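Local coordinates for Rubredoxin\:oxygen oxidoreductase (Desulfovibrio gigas, PDB 1E5D), which catalyses the four-electron reduction of dioxygen to two molecules of water, using a diiron centre and flavin mononucleotide, at residues K5-F10 and E158-S163; Q169-S174 and H184-A189; S178-V183 and I229-D234. One frame throughout, in Å; residues are numbered along the deposited sequence.

Contact 1 of 3, residues K5-F10 and E158-S163; sequences KIIDGF and EKVLIS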
ATOM      1  N   LYS A   5     -34.769 -20.709 -10.970  1.00 29.42           N
ATOM      2  CA  LYS A   5     -36.130 -20.275 -10.686  1.00 26.42           C
ATOM      3  C   LYS A   5     -36.214 -19.812  -9.242  1.00 26.94           C
ATOM      4  O   LYS A   5     -35.927 -20.551  -8.302  1.00 27.41           O
ATOM      5  CB  LYS A   5     -37.152 -21.382 -10.938  1.00 37.91           C
ATOM      6  CG  LYS A   5     -38.398 -20.905 -11.670  1.00 50.14           C
ATOM      7  CD  LYS A   5     -39.661 -21.237 -10.892  1.00 56.40           C
ATOM      8  CE  LYS A   5     -40.887 -21.239 -11.789  1.00 65.42           C
ATOM      9  NZ  LYS A   5     -41.403 -22.616 -12.027  1.00 83.40           N
ATOM     10  N   ILE A   6     -36.624 -18.553  -9.087  1.00 22.46           N
ATOM     11  CA  ILE A   6     -36.744 -18.087  -7.703  1.00 23.67           C
ATOM     12  C   ILE A   6     -38.159 -18.411  -7.238  1.00 30.62           C
ATOM     13  O   ILE A   6     -38.341 -19.224  -6.338  1.00 34.97           O
ATOM     14  CB  ILE A   6     -36.412 -16.598  -7.600  1.00 24.92           C
ATOM     15  CG1 ILE A   6     -35.000 -16.255  -8.098  1.00 22.77           C
ATOM     16  CG2 ILE A   6     -36.622 -16.100  -6.183  1.00 22.71           C
ATOM     17  CD1 ILE A   6     -34.835 -14.793  -8.451  1.00 23.11           C
ATOM     18  N   ILE A   7     -39.090 -17.764  -7.908  1.00 31.85           N
ATOM     19  CA  ILE A   7     -40.515 -18.024  -7.887  1.00 33.65           C
ATOM     20  C   ILE A   7     -41.023 -18.030  -9.335  1.00 39.50           C
ATOM     21  O   ILE A   7     -40.304 -17.630 -10.249  1.00 53.16           O
ATOM     22  CB  ILE A   7     -41.335 -17.016  -7.070  1.00 27.25           C
ATOM     23  CG1 ILE A   7     -41.212 -15.566  -7.539  1.00 28.44           C
ATOM     24  CG2 ILE A   7     -40.987 -17.121  -5.594  1.00 26.63           C
ATOM     25  CD1 ILE A   7     -42.150 -14.625  -6.817  1.00 27.45           C
ATOM     26  N   ASP A   8     -42.249 -18.485  -9.512  1.00 39.68           N
ATOM     27  CA  ASP A   8     -42.862 -18.604 -10.830  1.00 38.37           C
ATOM     28  C   ASP A   8     -42.729 -17.300 -11.599  1.00 31.86           C
ATOM     29  O   ASP A   8     -43.153 -16.248 -11.114  1.00 31.88           O
ATOM     30  CB  ASP A   8     -44.334 -18.999 -10.692  1.00 53.06           C
ATOM     31  CG  ASP A   8     -44.519 -20.294  -9.919  1.00 68.07           C
ATOM     32  OD1 ASP A   8     -43.920 -21.307 -10.344  1.00 77.53           O
ATOM     33  OD2 ASP A   8     -45.238 -20.310  -8.895  1.00 91.05           O
ATOM     34  N   GLY A   9     -42.122 -17.364 -12.781  1.00 28.37           N
ATOM     35  CA  GLY A   9     -41.934 -16.176 -13.592  1.00 29.40           C
ATOM     36  C   GLY A   9     -40.773 -15.284 -13.198  1.00 28.67           C
ATOM     37  O   GLY A   9     -40.559 -14.264 -13.859  1.00 38.46           O
ATOM     38  N   PHE A  10     -40.033 -15.638 -12.153  1.00 21.42           N
ATOM     39  CA  PHE A  10     -38.865 -14.893 -11.708  1.00 18.81           C
ATOM     40  C   PHE A  10     -37.613 -15.761 -11.807  1.00 18.02           C
ATOM     41  O   PHE A  10     -37.489 -16.807 -11.164  1.00 22.27           O
ATOM     42  CB  PHE A  10     -38.996 -14.411 -10.274  1.00 20.89           C
ATOM     43  CG  PHE A  10     -39.912 -13.242  -9.995  1.00 29.36           C
ATOM     44  CD1 PHE A  10     -41.288 -13.391 -10.067  1.00 34.88           C
ATOM     45  CD2 PHE A  10     -39.394 -12.005  -9.657  1.00 28.90           C
ATOM     46  CE1 PHE A  10     -42.125 -12.324  -9.807  1.00 35.86           C
ATOM     47  CE2 PHE A  10     -40.225 -10.934  -9.389  1.00 33.13           C
ATOM     48  CZ  PHE A  10     -41.596 -11.093  -9.461  1.00 35.24           C
ATOM     49  N   GLU A 158     -45.558  -9.982  -4.807  1.00 38.80           N
ATOM     50  CA  GLU A 158     -44.662 -11.121  -4.660  1.00 31.71           C
ATOM     51  C   GLU A 158     -43.705 -10.962  -3.483  1.00 30.51           C
ATOM     52  O   GLU A 158     -43.059 -11.938  -3.094  1.00 31.71           O
ATOM     53  CB  GLU A 158     -43.854 -11.335  -5.942  1.00 30.00           C
ATOM     54  CG  GLU A 158     -44.650 -12.094  -6.996  1.00 37.75           C
ATOM     55  CD  GLU A 158     -45.369 -11.152  -7.945  1.00 43.56           C
ATOM     56  OE1 GLU A 158     -45.318  -9.922  -7.727  1.00 36.27           O
ATOM     57  OE2 GLU A 158     -45.982 -11.662  -8.908  1.00 68.28           O
ATOM     58  N   LYS A 159     -43.626  -9.753  -2.944  1.00 29.74           N
ATOM     59  CA  LYS A 159     -42.747  -9.463  -1.814  1.00 40.03           C
ATOM     60  C   LYS A 159     -41.296  -9.783  -2.171  1.00 34.21           C
ATOM     61  O   LYS A 159     -40.567 -10.419  -1.421  1.00 35.06           O
ATOM     62  CB  LYS A 159     -43.194 -10.231  -0.568  1.00 44.96           C
ATOM     63  CG  LYS A 159     -44.524  -9.721  -0.024  1.00 48.61           C
ATOM     64  CD  LYS A 159     -44.739 -10.151   1.416  1.00 61.16           C
ATOM     65  CE  LYS A 159     -46.056 -10.895   1.581  1.00 66.18           C
ATOM     66  NZ  LYS A 159     -45.841 -12.271   2.113  1.00 61.93           N
ATOM     67  N   VAL A 160     -40.928  -9.316  -3.356  1.00 27.10           N
ATOM     68  CA  VAL A 160     -39.616  -9.477  -3.944  1.00 25.64           C
ATOM     69  C   VAL A 160     -38.908  -8.128  -4.028  1.00 18.93           C
ATOM     70  O   VAL A 160     -39.342  -7.239  -4.754  1.00 27.63           O
ATOM     71  CB  VAL A 160     -39.654 -10.069  -5.366  1.00 33.08           C
ATOM     72  CG1 VAL A 160     -38.238 -10.395  -5.827  1.00 33.04           C
ATOM     73  CG2 VAL A 160     -40.554 -11.295  -5.420  1.00 30.38           C
ATOM     74  N   LEU A 161     -37.831  -8.008  -3.268  1.00 19.92           N
ATOM     75  CA  LEU A 161     -36.993  -6.820  -3.328  1.00 18.18           C
ATOM     76  C   LEU A 161     -35.727  -7.134  -4.126  1.00 17.33           C
ATOM     77  O   LEU A 161     -34.940  -7.992  -3.724  1.00 22.21           O
ATOM     78  CB  LEU A 161     -36.639  -6.331  -1.932  1.00 17.87           C
ATOM     79  CG  LEU A 161     -35.812  -5.048  -1.866  1.00 19.94           C
ATOM     80  CD1 LEU A 161     -36.589  -3.860  -2.414  1.00 15.67           C
ATOM     81  CD2 LEU A 161     -35.353  -4.804  -0.433  1.00 17.64           C
ATOM     82  N   ILE A 162     -35.567  -6.446  -5.243  1.00 17.45           N
ATOM     83  CA  ILE A 162     -34.373  -6.517  -6.075  1.00 19.10           C
ATOM     84  C   ILE A 162     -33.512  -5.283  -5.796  1.00 20.51           C
ATOM     85  O   ILE A 162     -33.913  -4.213  -6.252  1.00 15.04           O
ATOM     86  CB  ILE A 162     -34.747  -6.623  -7.561  1.00 20.06           C
ATOM     87  CG1 ILE A 162     -35.757  -7.738  -7.859  1.00 19.99           C
ATOM     88  CG2 ILE A 162     -33.493  -6.769  -8.414  1.00 14.75           C
ATOM     89  CD1 ILE A 162     -36.315  -7.749  -9.262  1.00 13.87           C
ATOM     90  N   SER A 163     -32.420  -5.455  -5.062  1.00 21.41           N
ATOM     91  CA  SER A 163     -31.698  -4.424  -4.346  1.00 19.10           C
ATOM     92  C   SER A 163     -30.339  -3.987  -4.867  1.00 21.30           C
ATOM     93  O   SER A 163     -29.625  -3.295  -4.119  1.00 20.90           O
ATOM     94  CB  SER A 163     -31.447  -4.913  -2.895  1.00  4.81           C
ATOM     95  OG  SER A 163     -30.920  -6.226  -2.965  1.00 15.64           O
TER
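Phe10 and Val160 reach toward each other tip to tip, and the outcome is a methyl group on an aromatic face: Val160 CG2 lies over one face of the Phe10 ring, 4.0 Å from Phe10 CE2. The second methyl, Val160 CG1, is almost as near, at 4.1 Å from Phe10 CE2, so both branches of the valine close on CE2, CG2 from over the face. Ile7 comes in beside this pair. Its CG1 stands between the backbone N and the carbonyl carbon (chi1 59°), and its CD1 touches Val160 CG2 at 3.9 Å.

The same Ile7 CD1 also packs against the aliphatic part of Glu158, 3.6 Å from Glu158 CG. Phe10 meets that methylene at a slant, with Phe10 CE1 3.8 Å from Glu158 CG, and the ring and carboxylate planes are 55° apart. The glutamate chain bends at its second torsion (chi2 93°), which takes CD to within 3.9 Å of Phe10 CE1. Its charged end is held by another partner, Arg135, through a salt bridge from OE2, so Glu158 offers carbon to the contact and charge to its neighbour. No hydrogen bond crosses between the segments, and cohesion here is apolar.

On one side, a type II turn from Ile7 to Phe10, closed by the bond from Phe10 N to Ile7 O, brings both hydrophobic side chains to the interface. On the other, Lys159 and Val160 form a G1 beta bulge opposite Phe155, whose ring meets Phe10 edge-to-face. Strands 4-7 and 10-17 belong to one mixed sheet and strand 160-164 to the other; packing between the two sheets, here near the outer strand 4-7, is characteristic of the metallo-beta-lactamase fold.

Contact 2 of 3, residues Q169-S174 and H184-A189; sequences QNIAAS and HTLERA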
ATOM      1  N   GLN A 169     -23.369  -9.998  -1.179  1.00  9.08           N
ATOM      2  CA  GLN A 169     -22.214 -10.548  -0.484  1.00 10.16           C
ATOM      3  C   GLN A 169     -21.332 -11.194  -1.544  1.00 18.51           C
ATOM      4  O   GLN A 169     -21.853 -11.750  -2.509  1.00 18.88           O
ATOM      5  CB  GLN A 169     -22.597 -11.550   0.594  1.00  9.56           C
ATOM      6  CG  GLN A 169     -24.064 -11.649   0.955  1.00  6.50           C
ATOM      7  CD  GLN A 169     -24.869 -12.363  -0.112  1.00  9.55           C
ATOM      8  OE1 GLN A 169     -24.504 -13.418  -0.622  1.00 17.19           O
ATOM      9  NE2 GLN A 169     -26.003 -11.777  -0.471  1.00 15.00           N
ATOM     10  N   ASN A 170     -20.017 -11.129  -1.385  1.00 26.79           N
ATOM     11  CA  ASN A 170     -19.162 -11.818  -2.357  1.00 17.60           C
ATOM     12  C   ASN A 170     -19.030 -13.291  -2.007  1.00 13.49           C
ATOM     13  O   ASN A 170     -18.119 -13.706  -1.296  1.00 20.48           O
ATOM     14  CB  ASN A 170     -17.804 -11.112  -2.401  1.00  8.62           C
ATOM     15  CG  ASN A 170     -17.950  -9.787  -3.133  1.00 18.97           C
ATOM     16  OD1 ASN A 170     -17.372  -8.779  -2.745  1.00 20.00           O
ATOM     17  ND2 ASN A 170     -18.739  -9.812  -4.199  1.00  2.04           N
ATOM     18  N   ILE A 171     -19.953 -14.105  -2.496  1.00 14.57           N
ATOM     19  CA  ILE A 171     -19.895 -15.545  -2.311  1.00 15.03           C
ATOM     20  C   ILE A 171     -20.130 -16.264  -3.636  1.00 18.53           C
ATOM     21  O   ILE A 171     -21.216 -16.149  -4.215  1.00 24.72           O
ATOM     22  CB  ILE A 171     -20.946 -16.043  -1.305  1.00 18.39           C
ATOM     23  CG1 ILE A 171     -20.756 -15.504   0.110  1.00 23.33           C
ATOM     24  CG2 ILE A 171     -20.992 -17.563  -1.300  1.00 22.12           C
ATOM     25  CD1 ILE A 171     -21.708 -16.123   1.109  1.00 35.53           C
ATOM     26  N   ALA A 172     -19.117 -16.990  -4.101  1.00 18.85           N
ATOM     27  CA  ALA A 172     -19.277 -17.782  -5.325  1.00 18.46           C
ATOM     28  C   ALA A 172     -19.549 -19.223  -4.909  1.00 15.15           C
ATOM     29  O   ALA A 172     -18.708 -19.811  -4.225  1.00 19.02           O
ATOM     30  CB  ALA A 172     -18.070 -17.694  -6.234  1.00 15.39           C
ATOM     31  N   ALA A 173     -20.699 -19.770  -5.284  1.00 13.08           N
ATOM     32  CA  ALA A 173     -21.020 -21.109  -4.790  1.00 15.37           C
ATOM     33  C   ALA A 173     -22.032 -21.819  -5.669  1.00 17.74           C
ATOM     34  O   ALA A 173     -22.723 -21.192  -6.470  1.00 18.05           O
ATOM     35  CB  ALA A 173     -21.548 -20.997  -3.365  1.00 14.71           C
ATOM     36  N   SER A 174     -22.130 -23.137  -5.507  1.00 14.86           N
ATOM     37  CA  SER A 174     -23.191 -23.830  -6.241  1.00 11.60           C
ATOM     38  C   SER A 174     -24.552 -23.436  -5.671  1.00 14.10           C
ATOM     39  O   SER A 174     -25.564 -23.476  -6.370  1.00 31.05           O
ATOM     40  CB  SER A 174     -23.024 -25.343  -6.197  1.00  9.96           C
ATOM     41  OG  SER A 174     -21.862 -25.710  -5.481  1.00 28.72           O
ATOM     42  N   HIS A 184     -22.945 -18.290   9.630  1.00 21.59           N
ATOM     43  CA  HIS A 184     -21.668 -17.644   9.941  1.00 28.03           C
ATOM     44  C   HIS A 184     -20.939 -17.290   8.654  1.00 20.23           C
ATOM     45  O   HIS A 184     -20.323 -16.235   8.508  1.00 26.13           O
ATOM     46  CB  HIS A 184     -20.808 -18.530  10.841  1.00 29.91           C
ATOM     47  CG  HIS A 184     -20.562 -19.893  10.278  1.00 42.66           C
ATOM     48  ND1 HIS A 184     -21.379 -20.967  10.563  1.00 46.96           N
ATOM     49  CD2 HIS A 184     -19.597 -20.357   9.449  1.00 46.61           C
ATOM     50  CE1 HIS A 184     -20.914 -22.033   9.931  1.00 49.51           C
ATOM     51  NE2 HIS A 184     -19.834 -21.693   9.245  1.00 47.96           N
ATOM     52  N   THR A 185     -21.024 -18.203   7.682  1.00 12.79           N
ATOM     53  CA  THR A 185     -20.393 -17.868   6.404  1.00 19.78           C
ATOM     54  C   THR A 185     -21.104 -16.674   5.776  1.00 14.83           C
ATOM     55  O   THR A 185     -20.505 -15.677   5.380  1.00 24.79           O
ATOM     56  CB  THR A 185     -20.407 -19.054   5.428  1.00 26.72           C
ATOM     57  OG1 THR A 185     -19.730 -20.171   6.022  1.00 38.08           O
ATOM     58  CG2 THR A 185     -19.643 -18.701   4.159  1.00 11.51           C
ATOM     59  N   LEU A 186     -22.422 -16.812   5.706  1.00 14.01           N
ATOM     60  CA  LEU A 186     -23.241 -15.780   5.089  1.00 14.12           C
ATOM     61  C   LEU A 186     -23.043 -14.436   5.772  1.00 15.04           C
ATOM     62  O   LEU A 186     -22.943 -13.408   5.102  1.00 19.24           O
ATOM     63  CB  LEU A 186     -24.719 -16.181   5.129  1.00 14.97           C
ATOM     64  CG  LEU A 186     -25.708 -15.105   4.679  1.00 18.76           C
ATOM     65  CD1 LEU A 186     -25.342 -14.631   3.279  1.00 18.40           C
ATOM     66  CD2 LEU A 186     -27.131 -15.623   4.752  1.00 16.47           C
ATOM     67  N   GLU A 187     -23.003 -14.461   7.103  1.00 14.23           N
ATOM     68  CA  GLU A 187     -22.925 -13.214   7.856  1.00 17.17           C
ATOM     69  C   GLU A 187     -21.571 -12.534   7.677  1.00 17.23           C
ATOM     70  O   GLU A 187     -21.507 -11.319   7.473  1.00 19.96           O
ATOM     71  CB  GLU A 187     -23.193 -13.450   9.342  1.00 19.68           C
ATOM     72  CG  GLU A 187     -23.652 -12.199  10.086  1.00 26.00           C
ATOM     73  CD  GLU A 187     -22.481 -11.387  10.616  1.00 25.41           C
ATOM     74  OE1 GLU A 187     -21.493 -12.048  11.010  1.00 31.27           O
ATOM     75  OE2 GLU A 187     -22.541 -10.141  10.596  1.00 25.82           O
ATOM     76  N   ARG A 188     -20.504 -13.310   7.797  1.00 10.39           N
ATOM     77  CA  ARG A 188     -19.162 -12.738   7.679  1.00 14.65           C
ATOM     78  C   ARG A 188     -19.014 -12.044   6.337  1.00 12.25           C
ATOM     79  O   ARG A 188     -18.469 -10.950   6.218  1.00 18.97           O
ATOM     80  CB  ARG A 188     -18.121 -13.835   7.867  1.00 14.12           C
ATOM     81  CG  ARG A 188     -16.685 -13.400   7.647  1.00 31.34           C
ATOM     82  CD  ARG A 188     -16.304 -12.174   8.460  1.00 42.16           C
ATOM     83  NE  ARG A 188     -15.142 -11.486   7.909  1.00 52.65           N
ATOM     84  CZ  ARG A 188     -14.036 -11.150   8.551  1.00 56.49           C
ATOM     85  NH1 ARG A 188     -13.890 -11.432   9.838  1.00 53.27           N
ATOM     86  NH2 ARG A 188     -13.061 -10.522   7.905  1.00 65.98           N
ATOM     87  N   ALA A 189     -19.526 -12.677   5.283  1.00 11.70           N
ATOM     88  CA  ALA A 189     -19.407 -12.090   3.948  1.00 14.26           C
ATOM     89  C   ALA A 189     -20.270 -10.845   3.799  1.00 14.03           C
ATOM     90  O   ALA A 189     -19.959  -9.906   3.063  1.00 25.66           O
ATOM     91  CB  ALA A 189     -19.775 -13.124   2.895  1.00  0.72           C
TER
HETATM   92  O   HOH W   1     -18.397 -10.273   0.896  1.00 15.13           O
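A water molecule bridges Ala189 and Asn170: it donates to Ala189 O at 2.7 Å and accepts from Asn170 N at 2.9 Å. It is the polar link between the loop 169-174 and the helical residues 184-189, since no direct hydrogen bond joins them. Asn170 is the centre of an inverse gamma turn.

Beside the water, the contact is apolar and converges on one methyl. Ala189 CB is 3.8 Å from Ile171 CG1 and 4.0 Å from Gln169 CB, so two side chains flanking the turn close on the same small residue. Leu186, one helical turn earlier, adds its CD1, 4.0 Å from Gln169 CG, and the two chains cross at a slant. Bending at chi2 (74°) turns Gln169 CD back, while the amide is held by main-chain groups on both ends: OE1 accepts from Val228 N and NE2 donates to Phe167 O.

The loop touches an iron ligand directly: the Gln169 backbone is hydrogen-bonded to that of His226, and the Asn170 side chain packs on His226. Through these touches helix 183-198 rests on a loop in the second shell of the diiron site.

Contact 3 of 3, residues S178-V183 and I229-D234; sequences SDQIPV and IFRGAD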
ATOM      1  N   SER A 178     -29.749 -18.024   0.449  1.00 15.20           N
ATOM      2  CA  SER A 178     -29.195 -17.769   1.773  1.00 21.49           C
ATOM      3  C   SER A 178     -29.416 -18.940   2.720  1.00 27.31           C
ATOM      4  O   SER A 178     -28.604 -19.199   3.609  1.00 24.60           O
ATOM      5  CB  SER A 178     -29.798 -16.487   2.356  1.00 20.17           C
ATOM      6  OG  SER A 178     -31.210 -16.572   2.425  1.00 25.88           O
ATOM      7  N   ASP A 179     -30.520 -19.666   2.549  1.00 29.72           N
ATOM      8  CA  ASP A 179     -30.813 -20.773   3.450  1.00 24.56           C
ATOM      9  C   ASP A 179     -29.980 -22.008   3.143  1.00 19.41           C
ATOM     10  O   ASP A 179     -30.085 -23.010   3.840  1.00 38.96           O
ATOM     11  CB  ASP A 179     -32.293 -21.162   3.364  1.00 28.03           C
ATOM     12  CG  ASP A 179     -32.699 -21.580   1.965  1.00 36.18           C
ATOM     13  OD1 ASP A 179     -32.573 -22.774   1.614  1.00 66.06           O
ATOM     14  OD2 ASP A 179     -33.154 -20.707   1.204  1.00 37.70           O
ATOM     15  N   GLN A 180     -29.173 -21.964   2.088  1.00 21.96           N
ATOM     16  CA  GLN A 180     -28.394 -23.144   1.728  1.00 22.97           C
ATOM     17  C   GLN A 180     -26.948 -23.012   2.181  1.00 22.86           C
ATOM     18  O   GLN A 180     -26.160 -23.930   1.965  1.00 36.98           O
ATOM     19  CB  GLN A 180     -28.414 -23.377   0.222  1.00 22.69           C
ATOM     20  CG  GLN A 180     -29.799 -23.451  -0.390  1.00 27.01           C
ATOM     21  CD  GLN A 180     -29.705 -23.474  -1.906  1.00 33.87           C
ATOM     22  OE1 GLN A 180     -29.170 -22.545  -2.513  1.00 46.90           O
ATOM     23  NE2 GLN A 180     -30.227 -24.536  -2.502  1.00 48.46           N
ATOM     24  N   ILE A 181     -26.635 -21.870   2.778  1.00 24.67           N
ATOM     25  CA  ILE A 181     -25.291 -21.660   3.303  1.00 24.52           C
ATOM     26  C   ILE A 181     -25.382 -21.321   4.792  1.00 20.53           C
ATOM     27  O   ILE A 181     -26.322 -20.673   5.240  1.00 38.02           O
ATOM     28  CB  ILE A 181     -24.489 -20.562   2.592  1.00 26.37           C
ATOM     29  CG1 ILE A 181     -24.737 -19.142   3.105  1.00 26.24           C
ATOM     30  CG2 ILE A 181     -24.697 -20.572   1.082  1.00 30.78           C
ATOM     31  CD1 ILE A 181     -23.544 -18.246   2.843  1.00 37.28           C
ATOM     32  N   PRO A 182     -24.371 -21.778   5.511  1.00 19.27           N
ATOM     33  CA  PRO A 182     -24.284 -21.552   6.949  1.00 16.33           C
ATOM     34  C   PRO A 182     -24.299 -20.059   7.258  1.00 21.62           C
ATOM     35  O   PRO A 182     -23.662 -19.266   6.562  1.00 30.08           O
ATOM     36  CB  PRO A 182     -22.921 -22.136   7.318  1.00 23.88           C
ATOM     37  CG  PRO A 182     -22.539 -23.045   6.208  1.00 26.85           C
ATOM     38  CD  PRO A 182     -23.223 -22.529   4.977  1.00 26.10           C
ATOM     39  N   VAL A 183     -25.031 -19.701   8.306  1.00 25.63           N
ATOM     40  CA  VAL A 183     -25.168 -18.301   8.668  1.00 30.25           C
ATOM     41  C   VAL A 183     -23.822 -17.621   8.883  1.00 28.08           C
ATOM     42  O   VAL A 183     -23.615 -16.512   8.393  1.00 32.15           O
ATOM     43  CB  VAL A 183     -25.983 -18.125   9.967  1.00 32.87           C
ATOM     44  CG1 VAL A 183     -27.085 -17.111   9.729  1.00 27.65           C
ATOM     45  CG2 VAL A 183     -26.514 -19.468  10.427  1.00 45.68           C
ATOM     46  N   ILE A 229     -29.272 -15.299  -2.915  1.00 22.88           N
ATOM     47  CA  ILE A 229     -30.569 -14.663  -2.733  1.00 18.92           C
ATOM     48  C   ILE A 229     -31.112 -14.922  -1.337  1.00 17.19           C
ATOM     49  O   ILE A 229     -31.001 -16.047  -0.837  1.00 18.95           O
ATOM     50  CB  ILE A 229     -31.562 -15.186  -3.785  1.00 20.79           C
ATOM     51  CG1 ILE A 229     -31.277 -14.634  -5.186  1.00 22.79           C
ATOM     52  CG2 ILE A 229     -32.993 -14.913  -3.360  1.00 17.33           C
ATOM     53  CD1 ILE A 229     -31.652 -15.599  -6.291  1.00 41.03           C
ATOM     54  N   PHE A 230     -31.686 -13.906  -0.705  1.00 20.08           N
ATOM     55  CA  PHE A 230     -32.302 -14.105   0.608  1.00 22.04           C
ATOM     56  C   PHE A 230     -33.708 -14.663   0.431  1.00 22.06           C
ATOM     57  O   PHE A 230     -34.602 -13.959  -0.048  1.00 23.78           O
ATOM     58  CB  PHE A 230     -32.322 -12.800   1.407  1.00 17.54           C
ATOM     59  CG  PHE A 230     -30.920 -12.380   1.837  1.00 15.09           C
ATOM     60  CD1 PHE A 230     -30.359 -12.900   2.989  1.00 16.18           C
ATOM     61  CD2 PHE A 230     -30.193 -11.484   1.073  1.00 11.18           C
ATOM     62  CE1 PHE A 230     -29.081 -12.540   3.376  1.00 18.22           C
ATOM     63  CE2 PHE A 230     -28.913 -11.124   1.453  1.00 11.32           C
ATOM     64  CZ  PHE A 230     -28.356 -11.654   2.600  1.00 11.03           C
ATOM     65  N   ARG A 231     -33.870 -15.926   0.809  1.00 16.23           N
ATOM     66  CA  ARG A 231     -35.131 -16.630   0.578  1.00 22.55           C
ATOM     67  C   ARG A 231     -35.876 -16.899   1.873  1.00 25.30           C
ATOM     68  O   ARG A 231     -35.443 -17.669   2.724  1.00 32.93           O
ATOM     69  CB  ARG A 231     -34.840 -17.931  -0.157  1.00 26.96           C
ATOM     70  CG  ARG A 231     -36.028 -18.807  -0.513  1.00 21.49           C
ATOM     71  CD  ARG A 231     -35.618 -20.258  -0.352  1.00 28.24           C
ATOM     72  NE  ARG A 231     -35.380 -20.965  -1.600  1.00 29.07           N
ATOM     73  CZ  ARG A 231     -34.513 -21.959  -1.743  1.00 26.88           C
ATOM     74  NH1 ARG A 231     -33.784 -22.373  -0.716  1.00 17.88           N
ATOM     75  NH2 ARG A 231     -34.356 -22.560  -2.914  1.00 48.01           N
ATOM     76  N   GLY A 232     -37.022 -16.248   2.023  1.00 22.96           N
ATOM     77  CA  GLY A 232     -37.834 -16.373   3.214  1.00 20.58           C
ATOM     78  C   GLY A 232     -37.807 -15.117   4.062  1.00 31.23           C
ATOM     79  O   GLY A 232     -36.761 -14.487   4.237  1.00 43.60           O
ATOM     80  N   ALA A 233     -38.967 -14.743   4.597  1.00 29.32           N
ATOM     81  CA  ALA A 233     -39.075 -13.509   5.364  1.00 27.59           C
ATOM     82  C   ALA A 233     -38.097 -13.504   6.529  1.00 25.93           C
ATOM     83  O   ALA A 233     -37.560 -12.458   6.901  1.00 25.88           O
ATOM     84  CB  ALA A 233     -40.500 -13.313   5.855  1.00 24.47           C
ATOM     85  N   ASP A 234     -37.840 -14.680   7.123  1.00 17.85           N
ATOM     86  CA  ASP A 234     -36.904 -14.641   8.255  1.00 18.72           C
ATOM     87  C   ASP A 234     -35.535 -14.191   7.756  1.00 21.11           C
ATOM     88  O   ASP A 234     -34.916 -13.292   8.311  1.00 22.29           O
ATOM     89  CB  ASP A 234     -36.846 -15.982   8.970  1.00 26.30           C
ATOM     90  CG  ASP A 234     -36.382 -17.118   8.087  1.00 37.56           C
ATOM     91  OD1 ASP A 234     -36.861 -17.160   6.934  1.00 44.89           O
ATOM     92  OD2 ASP A 234     -35.542 -17.926   8.529  1.00 56.46           O
TER
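Ser178 and residues Ile229 to Arg231 form the buried, close-fitting half of this contact. Ser178 N donates to Ile229 O at 2.7 Å, and Arg231 N returns a bond to Ser178 OG at 3.2 Å, so the serine bonds to the backbone of the residues before and after Phe230. Its hydroxyl occupies the position between the backbone N and the carbonyl carbon (chi1 58°), close over the strand: Ser178 OG is 3.3 Å from Phe230 CA. Ser178 CB meets the Phe230 ring at a slant, 3.7 Å from Phe230 CD1. The hydroxyl is also hydrogen-bonded to Gln235 NE2, which ties it to helix 233-248.

The exposed side is different in kind. There Asp179 meets the edge of the Arg231 guanidinium at a slant and forms a salt bridge, Arg231 NH1 donating to the syn lone pair of Asp179 OD2 at 2.6 Å. The N-H...O angle is 142°, and OD2 is tilted 24° from the guanidinium plane. Arg231 NH1 sits before both oxygens, 2.7 Å from Asp179 OD1, and Asp179 OD2 is 2.9 Å from Arg231 CD, a crowding that leaves the fine geometry doubtful. Gln180 adds little: its CG is 4.1 Å from Arg231 NH1, and its OE1 is spent on Phe177 N. Phe177 also receives the guanidinium in a cation-pi contact.

Two hydrogen bonds of Ser178 thus hold the start of the 3-10 segment 178-180 to the chain at 229-231, where little solvent enters; the outer ion pair balances opposite charges, and solvent screening would be expected to weaken its contribution.

How the contacts relate
Contact 1 closes before the other two open, while contacts 2 and 3 interleave, their segments alternating along the chain. Centres lie about 20 Å apart for contacts 1 and 2, about 14 Å for 1 and 3, and about 11 Å for 2 and 3. Contacts 1 and 3 reach the same six-stranded sheet, through strands 160-164 and 230-231, and meet where Ile6 CG1 is 3.9 Å from Ile229 CD1. Contacts 2 and 3 share the link into helix 183-198, with Leu186 and Ile171 packing on Ile181. Together they run from the partly buried packing between the two sheets, across an edge strand, to the helix and loop near the diiron site, within the lactamase-like part of the protein.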